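Local coordinates for protein carboxylic ester hydrolase (Aspergillus niger, PDB 7K4O) that hydrolyses ester bonds as a serine esterase of the tannase family, probably releasing gallic acid from tannins, at residues T36-T41 / Y57-F62; Q218-L223 / K380-S385; T266-L271 / Q536-S541. All coordinates share one frame; numbering follows the deposited sequence.

Interaction 1 is held mainly by backbone: two antiparallel strands at one margin of the large mixed sheet are joined by main-chain hydrogen bonds, and one face carries a glycan while the other binds a sodium ion through T37. Interactions 2 and 3 are made mostly through side chains of helical segments. The buried one, 218-223 with 380-385, packs apolar groups behind three residues that hold gallic acid; 266-271 with 536-541 is only partly buried, and there leucines and an aspartate meet an arginine and two serines. These two have centres about 25 Å apart and alternate along the chain, whereas interaction 1 lies on the opposite side of the chain's centre from both.

Interaction 1. Residues T36-T41 / Y57-F62; sequences TTEVVT and YCNVTF. With NA (sodium ion), chain R; NAG (2-acetamido-2-deoxy-beta-D-glucopyranose), chain C.
V40 lies over one face of the Y57 ring, its CB 3.7 Å from the ring centroid in a CH-pi contact displaced toward the phenol end. CG1 lies near CE1 and OH, CG2 near CE2, at about the same height above the ring. Y57 takes the crowded first torsion, CG between the backbone N and the carbonyl carbon (chi1 59°), which lays the ring alongside V40; W79 stacks with the same ring. Next on this face, E38 and N59 run side by side. E38 is extended, CG anti to the backbone N (chi1 178°), and its OE1 receives a weak bond from N59 ND2 at 3.3 Å, while OE2 ligates a zinc ion. N59 ND2 is the glycosylated nitrogen, bonded to C1 of the sugar. The two strands form a beta hairpin at the margin of the mixed sheet, with T36-T61, E38-N59 and V40-Y57 as hydrogen-bonded antiparallel pairs. At V40-Y57 both backbone bonds are good, V40 N meeting Y57 O at 2.8 Å almost along the C=O axis. At E38-N59, N59 N to E38 O is short at 2.7 Å, but the return bond is weak. The T36 and T61 side chains cross obliquely, OG1 hydrogen-bonded to OG1 at 2.6 Å, and a water ties T36 OG1 to N59 O and the sugar O5. On the other face, C58, disulfide-bonded to C10, faces V39 and brings SG diagonally toward T37 CB. T37 grips sodium with O and OG1, each at 2.6 Å; three waters complete the five ligands found, and D12 OD1 bonds T37 OG1.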
loop_
_atom_site.group_PDB
_atom_site.type_symbol
_atom_site.label_atom_id
_atom_site.label_comp_id
_atom_site.label_asym_id
_atom_site.label_seq_id
_atom_site.Cartn_x
_atom_site.Cartn_y
_atom_site.Cartn_z
ATOM N N THR A 36 9.542 15.209 24.851
ATOM C CA THR A 36 10.954 14.784 24.775
ATOM C C THR A 36 11.553 15.418 23.526
ATOM O O THR A 36 10.855 15.525 22.492
ATOM C CB THR A 36 11.134 13.266 24.741
ATOM O OG1 THR A 36 10.605 12.725 23.520
ATOM C CG2 THR A 36 10.484 12.595 25.933
ATOM N N THR A 37 12.823 15.783 23.603
ATOM C CA THR A 37 13.589 16.296 22.440
ATOM C C THR A 37 14.958 15.642 22.466
ATOM O O THR A 37 15.533 15.467 23.559
ATOM C CB THR A 37 13.712 17.829 22.419
ATOM O OG1 THR A 37 14.347 18.249 23.635
ATOM C CG2 THR A 37 12.363 18.506 22.281
ATOM N N GLU A 38 15.446 15.318 21.319
ATOM C CA GLU A 38 16.755 14.681 21.158
ATOM C C GLU A 38 17.370 15.057 19.818
ATOM O O GLU A 38 16.785 14.814 18.754
ATOM C CB GLU A 38 16.565 13.184 21.259
ATOM C CG GLU A 38 17.838 12.494 21.056
ATOM C CD GLU A 38 17.727 10.993 21.150
ATOM O OE1 GLU A 38 16.624 10.426 21.003
ATOM O OE2 GLU A 38 18.781 10.430 21.334
ATOM N N VAL A 39 18.567 15.638 19.841
ATOM C CA VAL A 39 19.356 15.873 18.613
ATOM C C VAL A 39 19.893 14.583 18.039
ATOM O O VAL A 39 20.515 13.795 18.791
ATOM C CB VAL A 39 20.503 16.875 18.843
ATOM C CG1 VAL A 39 21.372 16.978 17.621
ATOM C CG2 VAL A 39 19.971 18.222 19.261
ATOM N N VAL A 40 19.704 14.367 16.767
ATOM C CA VAL A 40 20.313 13.249 15.990
ATOM C C VAL A 40 21.184 13.837 14.906
ATOM O O VAL A 40 20.698 14.639 14.087
ATOM C CB VAL A 40 19.268 12.316 15.377
ATOM C CG1 VAL A 40 19.914 11.205 14.572
ATOM C CG2 VAL A 40 18.366 11.791 16.484
ATOM N N THR A 41 22.464 13.493 14.939
ATOM C CA THR A 41 23.462 14.073 14.028
ATOM C C THR A 41 24.053 13.006 13.118
ATOM O O THR A 41 24.368 11.890 13.603
ATOM C CB THR A 41 24.566 14.732 14.867
ATOM O OG1 THR A 41 23.965 15.689 15.728
ATOM C CG2 THR A 41 25.633 15.329 13.981
ATOM N N TYR A 57 18.542 16.016 12.640
ATOM C CA TYR A 57 17.173 16.423 13.048
ATOM C C TYR A 57 17.017 16.434 14.536
ATOM O O TYR A 57 17.851 15.906 15.296
ATOM C CB TYR A 57 16.151 15.500 12.354
ATOM C CG TYR A 57 16.295 14.032 12.656
ATOM C CD1 TYR A 57 17.131 13.241 11.895
ATOM C CD2 TYR A 57 15.620 13.456 13.727
ATOM C CE1 TYR A 57 17.294 11.885 12.168
ATOM C CE2 TYR A 57 15.770 12.103 14.002
ATOM C CZ TYR A 57 16.617 11.336 13.242
ATOM O OH TYR A 57 16.749 10.005 13.561
ATOM N N CYS A 58 15.914 17.012 14.956
ATOM C CA CYS A 58 15.398 16.990 16.312
ATOM C C CYS A 58 14.324 15.930 16.391
ATOM O O CYS A 58 13.265 16.114 15.740
ATOM C CB CYS A 58 14.836 18.329 16.710
ATOM S SG CYS A 58 14.347 18.372 18.437
ATOM N N ASN A 59 14.569 14.892 17.171
ATOM C CA ASN A 59 13.542 13.850 17.412
ATOM C C ASN A 59 12.659 14.316 18.552
ATOM O O ASN A 59 13.112 14.338 19.732
ATOM C CB ASN A 59 14.227 12.521 17.691
ATOM C CG ASN A 59 13.316 11.445 18.248
ATOM O OD1 ASN A 59 12.122 11.471 17.977
ATOM N ND2 ASN A 59 13.867 10.561 19.109
ATOM N N VAL A 60 11.371 14.560 18.281
ATOM C CA VAL A 60 10.386 15.069 19.262
ATOM C C VAL A 60 9.350 13.964 19.521
ATOM O O VAL A 60 8.832 13.392 18.554
ATOM C CB VAL A 60 9.651 16.316 18.743
ATOM C CG1 VAL A 60 8.594 16.779 19.715
ATOM C CG2 VAL A 60 10.664 17.433 18.468
ATOM N N THR A 61 9.037 13.720 20.773
ATOM C CA THR A 61 7.797 12.956 21.089
ATOM C C THR A 61 6.972 13.709 22.102
ATOM O O THR A 61 7.478 14.488 22.913
ATOM C CB THR A 61 7.993 11.500 21.545
ATOM O OG1 THR A 61 8.384 11.480 22.925
ATOM C CG2 THR A 61 8.919 10.727 20.653
ATOM N N PHE A 62 5.671 13.449 22.109
ATOM C CA PHE A 62 4.763 13.924 23.150
ATOM C C PHE A 62 3.440 13.154 23.051
ATOM O O PHE A 62 3.225 12.422 22.080
ATOM C CB PHE A 62 4.509 15.422 23.077
ATOM C CG PHE A 62 3.950 15.904 21.768
ATOM C CD1 PHE A 62 4.810 16.244 20.740
ATOM C CD2 PHE A 62 2.592 15.983 21.550
ATOM C CE1 PHE A 62 4.313 16.663 19.516
ATOM C CE2 PHE A 62 2.083 16.459 20.342
ATOM C CZ PHE A 62 2.944 16.749 19.313
HETATM NA NA NA R . 16.043 17.318 25.371
HETATM C C1 NAG C . 13.087 9.462 19.657
HETATM C C2 NAG C . 13.922 8.189 19.589
HETATM C C3 NAG C . 13.122 7.084 20.285
HETATM C C4 NAG C . 12.750 7.487 21.638
HETATM C C5 NAG C . 12.014 8.828 21.637
HETATM C C6 NAG C . 11.655 9.372 22.977
HETATM C C7 NAG C . 15.437 8.123 17.672
HETATM C C8 NAG C . 15.617 7.621 16.333
HETATM N N2 NAG C . 14.226 7.802 18.248
HETATM O O3 NAG C . 13.907 5.906 20.259
HETATM O O4 NAG C . 11.801 6.534 22.113
HETATM O O5 NAG C . 12.816 9.803 20.971
HETATM O O6 NAG C . 12.738 9.419 23.913
HETATM O O7 NAG C . 16.257 8.815 18.251
HETATM O O HOH W 1 12.680 12.663 21.832
HETATM O O HOH W 2 13.906 15.723 26.297
HETATM O O HOH W 3 15.602 19.728 26.444
HETATM O O HOH W 4 17.474 18.054 23.203
#

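Interaction 2. Residues Q218-L223 / K380-S385; sequences QQTQHL and KDWMIS. With GDE (3,4,5-trihydroxybenzoic acid), chain J.
Segment 218-223, on helix 215-221, comes close to helix 376-390 at T220 and M383, whose CA atoms are 6.4 Å apart. In this alpha/beta-hydrolase-type esterase, the packing lies directly behind residues of the gallic acid pocket. T220 points at the other helix with CG2 anti to the backbone N. Its CB rests on M383 CG at 3.8 Å, and CG2 also touches W382 CB. T220 OG1 turns back to S216 O, so the methyl side carries the contact. M383, extended beyond CG, slides its CE along the 218-223 backbone to within 3.6 Å of Q221 N. L223 CD1 meets the indole at W382 CZ3, the two side chains crossing at about a right angle. Q218, Q219 and H222 instead serve the ligand. Q219 is bent at chi2 (-49°), which brings its amide to two neighbouring hydroxyls: NE2 donates to OAC at 2.8 Å, and OE1 accepts from OAE and, weakly, from OAC. The Q218 NE2 bond to OAE is nearly straight (178°); with Q219 OE1 and H222 NE2 this makes three protein partners for that hydroxyl. D333 bonds H222 ND1, helping to set the imidazole's rotation. Q221 NE2, bonded to Q218 O and Y325 OH, sits 3.8 Å above the centre of that ring, and H222 NE2 meets ligand OAD at the ring edge, 2.7 Å away.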
loop_
_atom_site.group_PDB
_atom_site.type_symbol
_atom_site.label_atom_id
_atom_site.label_comp_id
_atom_site.label_asym_id
_atom_site.label_seq_id
_atom_site.Cartn_x
_atom_site.Cartn_y
_atom_site.Cartn_z
ATOM N N GLN A 218 -10.289 -7.102 -0.097
ATOM C CA GLN A 218 -8.832 -7.305 -0.064
ATOM C C GLN A 218 -8.486 -8.295 1.044
ATOM O O GLN A 218 -7.627 -9.166 0.846
ATOM C CB GLN A 218 -8.137 -5.961 0.188
ATOM C CG GLN A 218 -6.680 -6.107 0.623
ATOM C CD GLN A 218 -5.824 -6.967 -0.294
ATOM O OE1 GLN A 218 -6.107 -7.075 -1.484
ATOM N NE2 GLN A 218 -4.746 -7.483 0.278
ATOM N N GLN A 219 -9.039 -8.159 2.273
ATOM C CA GLN A 219 -8.598 -9.033 3.364
ATOM C C GLN A 219 -9.152 -10.457 3.115
ATOM O O GLN A 219 -8.418 -11.449 3.287
ATOM C CB GLN A 219 -9.046 -8.548 4.739
ATOM C CG GLN A 219 -8.658 -7.099 5.084
ATOM C CD GLN A 219 -7.212 -6.785 4.816
ATOM O OE1 GLN A 219 -6.347 -7.665 4.875
ATOM N NE2 GLN A 219 -6.924 -5.481 4.644
ATOM N N THR A 220 -10.396 -10.544 2.691
ATOM C CA THR A 220 -11.030 -11.875 2.529
ATOM C C THR A 220 -10.373 -12.636 1.361
ATOM O O THR A 220 -10.239 -13.884 1.479
ATOM C CB THR A 220 -12.519 -11.744 2.313
ATOM O OG1 THR A 220 -13.094 -10.973 3.375
ATOM C CG2 THR A 220 -13.197 -13.094 2.257
ATOM N N GLN A 221 -9.955 -11.970 0.302
ATOM C CA GLN A 221 -9.357 -12.661 -0.873
ATOM C C GLN A 221 -8.055 -13.346 -0.493
ATOM O O GLN A 221 -7.653 -14.280 -1.244
ATOM C CB GLN A 221 -9.254 -11.771 -2.105
ATOM C CG GLN A 221 -8.275 -10.626 -1.989
ATOM C CD GLN A 221 -6.833 -11.015 -2.239
ATOM O OE1 GLN A 221 -6.560 -11.799 -3.169
ATOM N NE2 GLN A 221 -5.922 -10.524 -1.379
ATOM N N HIS A 222 -7.436 -13.009 0.625
ATOM C CA HIS A 222 -6.225 -13.694 1.109
ATOM C C HIS A 222 -6.537 -15.184 1.415
ATOM O O HIS A 222 -5.581 -15.951 1.489
ATOM C CB HIS A 222 -5.642 -13.024 2.328
ATOM C CG HIS A 222 -4.706 -11.893 2.022
ATOM N ND1 HIS A 222 -3.497 -12.119 1.370
ATOM C CD2 HIS A 222 -4.775 -10.555 2.305
ATOM C CE1 HIS A 222 -2.830 -10.965 1.314
ATOM N NE2 HIS A 222 -3.607 -9.973 1.869
ATOM N N LEU A 223 -7.813 -15.530 1.586
ATOM C CA LEU A 223 -8.232 -16.939 1.878
ATOM C C LEU A 223 -8.565 -17.622 0.565
ATOM O O LEU A 223 -8.797 -18.822 0.614
ATOM C CB LEU A 223 -9.438 -16.954 2.826
ATOM C CG LEU A 223 -9.188 -16.477 4.241
ATOM C CD1 LEU A 223 -10.477 -16.540 5.092
ATOM C CD2 LEU A 223 -8.100 -17.247 4.933
ATOM N N LYS A 380 -17.592 -14.951 -0.580
ATOM C CA LYS A 380 -18.475 -13.915 -1.150
ATOM C C LYS A 380 -19.270 -13.248 -0.026
ATOM O O LYS A 380 -19.356 -12.024 0.017
ATOM C CB LYS A 380 -19.408 -14.526 -2.187
ATOM C CG LYS A 380 -20.517 -13.601 -2.650
ATOM C CD LYS A 380 -21.538 -14.309 -3.515
ATOM C CE LYS A 380 -22.650 -13.392 -3.966
ATOM N NZ LYS A 380 -23.530 -14.059 -4.954
ATOM N N ASP A 381 -19.856 -14.036 0.853
ATOM C CA ASP A 381 -20.734 -13.484 1.912
ATOM C C ASP A 381 -19.910 -12.561 2.832
ATOM O O ASP A 381 -20.437 -11.515 3.236
ATOM C CB ASP A 381 -21.386 -14.601 2.742
ATOM C CG ASP A 381 -22.430 -15.402 1.951
ATOM O OD1 ASP A 381 -22.879 -14.927 0.906
ATOM O OD2 ASP A 381 -22.761 -16.519 2.410
ATOM N N TRP A 382 -18.687 -12.948 3.149
ATOM C CA TRP A 382 -17.774 -12.096 3.971
ATOM C C TRP A 382 -17.454 -10.806 3.219
ATOM O O TRP A 382 -17.469 -9.711 3.862
ATOM C CB TRP A 382 -16.534 -12.885 4.339
ATOM C CG TRP A 382 -16.706 -13.800 5.514
ATOM C CD1 TRP A 382 -17.483 -13.636 6.622
ATOM C CD2 TRP A 382 -16.001 -15.036 5.701
ATOM N NE1 TRP A 382 -17.293 -14.690 7.471
ATOM C CE2 TRP A 382 -16.376 -15.542 6.953
ATOM C CE3 TRP A 382 -15.003 -15.692 4.982
ATOM C CZ2 TRP A 382 -15.829 -16.714 7.471
ATOM C CZ3 TRP A 382 -14.434 -16.837 5.504
ATOM C CH2 TRP A 382 -14.858 -17.339 6.730
ATOM N N MET A 383 -17.228 -10.867 1.925
ATOM C CA MET A 383 -16.869 -9.618 1.204
ATOM C C MET A 383 -18.055 -8.663 1.237
ATOM O O MET A 383 -17.885 -7.433 1.440
ATOM C CB MET A 383 -16.415 -9.908 -0.226
ATOM C CG MET A 383 -15.152 -10.740 -0.236
ATOM S SD MET A 383 -14.561 -10.998 -1.907
ATOM C CE MET A 383 -13.078 -11.931 -1.583
ATOM N N ILE A 384 -19.258 -9.188 0.973
ATOM C CA ILE A 384 -20.482 -8.350 0.885
ATOM C C ILE A 384 -20.875 -7.839 2.257
ATOM O O ILE A 384 -21.226 -6.645 2.363
ATOM C CB ILE A 384 -21.626 -9.131 0.207
ATOM C CG1 ILE A 384 -21.231 -9.405 -1.250
ATOM C CG2 ILE A 384 -22.927 -8.344 0.314
ATOM C CD1 ILE A 384 -22.270 -10.210 -2.067
ATOM N N SER A 385 -20.883 -8.679 3.282
ATOM C CA SER A 385 -21.304 -8.222 4.628
ATOM C C SER A 385 -20.298 -7.209 5.173
ATOM O O SER A 385 -20.736 -6.232 5.817
ATOM C CB SER A 385 -21.520 -9.328 5.627
ATOM O OG SER A 385 -20.359 -10.075 5.823
HETATM O OAA GDE J . 0.585 -3.366 4.953
HETATM O OAB GDE J . 1.669 -5.039 3.992
HETATM O OAC GDE J . -4.217 -5.184 5.258
HETATM O OAD GDE J . -2.093 -7.743 1.828
HETATM O OAE GDE J . -4.279 -7.152 3.250
HETATM C CAF GDE J . -1.822 -4.827 4.811
HETATM C CAG GDE J . -0.733 -6.133 3.060
HETATM C CAH GDE J . 0.600 -4.490 4.366
HETATM C CAI GDE J . -3.033 -5.483 4.546
HETATM C CAJ GDE J . -1.948 -6.824 2.816
HETATM C CAK GDE J . -0.700 -5.213 4.096
HETATM C CAL GDE J . -3.064 -6.477 3.530
#

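Interaction 3. Residues T266-L271 / Q536-S541; sequences TDLCLL and QRSIDS
Helix 266-272, tied by the C269-C252 disulfide to the helix that leads into the calcium-binding loop, crosses the short helix 536-541 almost perpendicularly; the segment axes make 84° and approach to 8.9 Å. D267 and S538 bring the backbones closest. D267 points at helix 536-541 and its CB faces S541 OG at 3.2 Å; chi1 of 36°, with CG between the backbone N and the carbonyl carbon, swings the carboxylate toward S538, OD2 passing its CB. S541 OG donates to S538 O at 2.6 Å, on a carbonyl lone pair. L271 CD1 stands 4.0 Å above the centre of one guanidinium face of R537, and the two side chains run past each other in opposite directions. A bend at chi3 (78°) brings the guanidinium to this methyl, and NH1 makes a salt bridge with D272 OD2. L271 CG also leans on S541 CB, and L268 CD2 reaches S538 OG at 3.4 Å. The carboxylate of D267 is held by salt bridges to R265 and R520 and by W542 NE1; R265 also bonds S538 OG. Strand 520-524, through R520, and W542, next along the chain after S541, therefore converge on the start of helix 266-272.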
loop_
_atom_site.group_PDB
_atom_site.type_symbol
_atom_site.label_atom_id
_atom_site.label_comp_id
_atom_site.label_asym_id
_atom_site.label_seq_id
_atom_site.Cartn_x
_atom_site.Cartn_y
_atom_site.Cartn_z
ATOM N N THR A 266 1.900 -7.392 -17.832
ATOM C CA THR A 266 1.145 -8.513 -17.227
ATOM C C THR A 266 -0.247 -8.585 -17.837
ATOM O O THR A 266 -0.868 -9.677 -17.730
ATOM C CB THR A 266 1.091 -8.425 -15.699
ATOM O OG1 THR A 266 0.376 -7.234 -15.402
ATOM C CG2 THR A 266 2.458 -8.510 -15.084
ATOM N N ASP A 267 -0.731 -7.534 -18.475
ATOM C CA ASP A 267 -2.003 -7.520 -19.215
ATOM C C ASP A 267 -1.843 -8.442 -20.448
ATOM O O ASP A 267 -2.689 -9.339 -20.664
ATOM C CB ASP A 267 -2.430 -6.104 -19.585
ATOM C CG ASP A 267 -1.331 -5.120 -19.949
ATOM O OD1 ASP A 267 -0.239 -5.564 -20.447
ATOM O OD2 ASP A 267 -1.530 -3.909 -19.675
ATOM N N LEU A 268 -0.823 -8.206 -21.277
ATOM C CA LEU A 268 -0.595 -9.097 -22.465
ATOM C C LEU A 268 -0.365 -10.520 -21.953
ATOM O O LEU A 268 -0.857 -11.444 -22.617
ATOM C CB LEU A 268 0.587 -8.602 -23.303
ATOM C CG LEU A 268 0.375 -7.249 -23.939
ATOM C CD1 LEU A 268 1.653 -6.774 -24.621
ATOM C CD2 LEU A 268 -0.802 -7.248 -24.906
ATOM N N CYS A 269 0.299 -10.690 -20.820
ATOM C CA CYS A 269 0.558 -12.021 -20.250
ATOM C C CYS A 269 -0.781 -12.711 -19.962
ATOM O O CYS A 269 -1.026 -13.873 -20.391
ATOM C CB CYS A 269 1.413 -11.881 -19.018
ATOM S SG CYS A 269 2.135 -13.413 -18.437
ATOM N N LEU A 270 -1.658 -12.019 -19.250
ATOM C CA LEU A 270 -2.965 -12.599 -18.857
ATOM C C LEU A 270 -3.786 -12.909 -20.106
ATOM O O LEU A 270 -4.480 -13.950 -20.124
ATOM C CB LEU A 270 -3.690 -11.582 -17.974
ATOM C CG LEU A 270 -5.094 -11.984 -17.540
ATOM C CD1 LEU A 270 -4.993 -13.216 -16.648
ATOM C CD2 LEU A 270 -5.764 -10.800 -16.820
ATOM N N LEU A 271 -3.699 -12.071 -21.127
ATOM C CA LEU A 271 -4.500 -12.234 -22.356
ATOM C C LEU A 271 -3.925 -13.383 -23.218
ATOM O O LEU A 271 -4.737 -14.072 -23.848
ATOM C CB LEU A 271 -4.502 -10.937 -23.154
ATOM C CG LEU A 271 -5.342 -9.790 -22.605
ATOM C CD1 LEU A 271 -4.872 -8.507 -23.252
ATOM C CD2 LEU A 271 -6.838 -9.981 -22.857
ATOM N N GLN A 536 -6.424 -0.774 -26.331
ATOM C CA GLN A 536 -7.765 -1.043 -25.770
ATOM C C GLN A 536 -7.848 -2.465 -25.216
ATOM O O GLN A 536 -8.454 -2.660 -24.151
ATOM C CB GLN A 536 -8.852 -0.790 -26.795
ATOM C CG GLN A 536 -10.238 -0.764 -26.173
ATOM C CD GLN A 536 -10.357 0.432 -25.247
ATOM O OE1 GLN A 536 -10.231 1.587 -25.671
ATOM N NE2 GLN A 536 -10.601 0.156 -23.974
ATOM N N ARG A 537 -7.320 -3.443 -25.925
ATOM C CA ARG A 537 -7.400 -4.849 -25.489
ATOM C C ARG A 537 -6.716 -4.991 -24.122
ATOM O O ARG A 537 -7.249 -5.691 -23.223
ATOM C CB ARG A 537 -6.749 -5.725 -26.569
ATOM C CG ARG A 537 -6.958 -7.214 -26.390
ATOM C CD ARG A 537 -6.457 -7.956 -27.650
ATOM N NE ARG A 537 -5.010 -8.069 -27.651
ATOM C CZ ARG A 537 -4.309 -9.139 -27.241
ATOM N NH1 ARG A 537 -2.995 -9.085 -27.233
ATOM N NH2 ARG A 537 -4.890 -10.271 -26.872
ATOM N N SER A 538 -5.551 -4.382 -23.943
ATOM C CA SER A 538 -4.830 -4.424 -22.649
ATOM C C SER A 538 -5.664 -3.689 -21.589
ATOM O O SER A 538 -5.772 -4.224 -20.489
ATOM C CB SER A 538 -3.457 -3.823 -22.791
ATOM O OG SER A 538 -2.622 -4.652 -23.586
ATOM N N ILE A 539 -6.163 -2.494 -21.909
ATOM C CA ILE A 539 -6.917 -1.691 -20.908
ATOM C C ILE A 539 -8.088 -2.544 -20.433
ATOM O O ILE A 539 -8.335 -2.605 -19.225
ATOM C CB ILE A 539 -7.348 -0.355 -21.503
ATOM C CG1 ILE A 539 -6.114 0.524 -21.724
ATOM C CG2 ILE A 539 -8.423 0.320 -20.678
ATOM C CD1 ILE A 539 -6.377 1.667 -22.640
ATOM N N ASP A 540 -8.776 -3.207 -21.365
ATOM C CA ASP A 540 -9.994 -3.992 -21.019
ATOM C C ASP A 540 -9.621 -5.138 -20.094
ATOM O O ASP A 540 -10.482 -5.530 -19.282
ATOM C CB ASP A 540 -10.706 -4.519 -22.260
ATOM C CG ASP A 540 -11.365 -3.472 -23.124
ATOM O OD1 ASP A 540 -11.458 -2.282 -22.722
ATOM O OD2 ASP A 540 -11.719 -3.837 -24.277
ATOM N N SER A 541 -8.415 -5.697 -20.182
ATOM C CA SER A 541 -7.990 -6.851 -19.350
ATOM C C SER A 541 -7.899 -6.459 -17.867
ATOM O O SER A 541 -7.891 -7.353 -17.039
ATOM C CB SER A 541 -6.720 -7.468 -19.778
ATOM O OG SER A 541 -5.578 -6.662 -19.479
#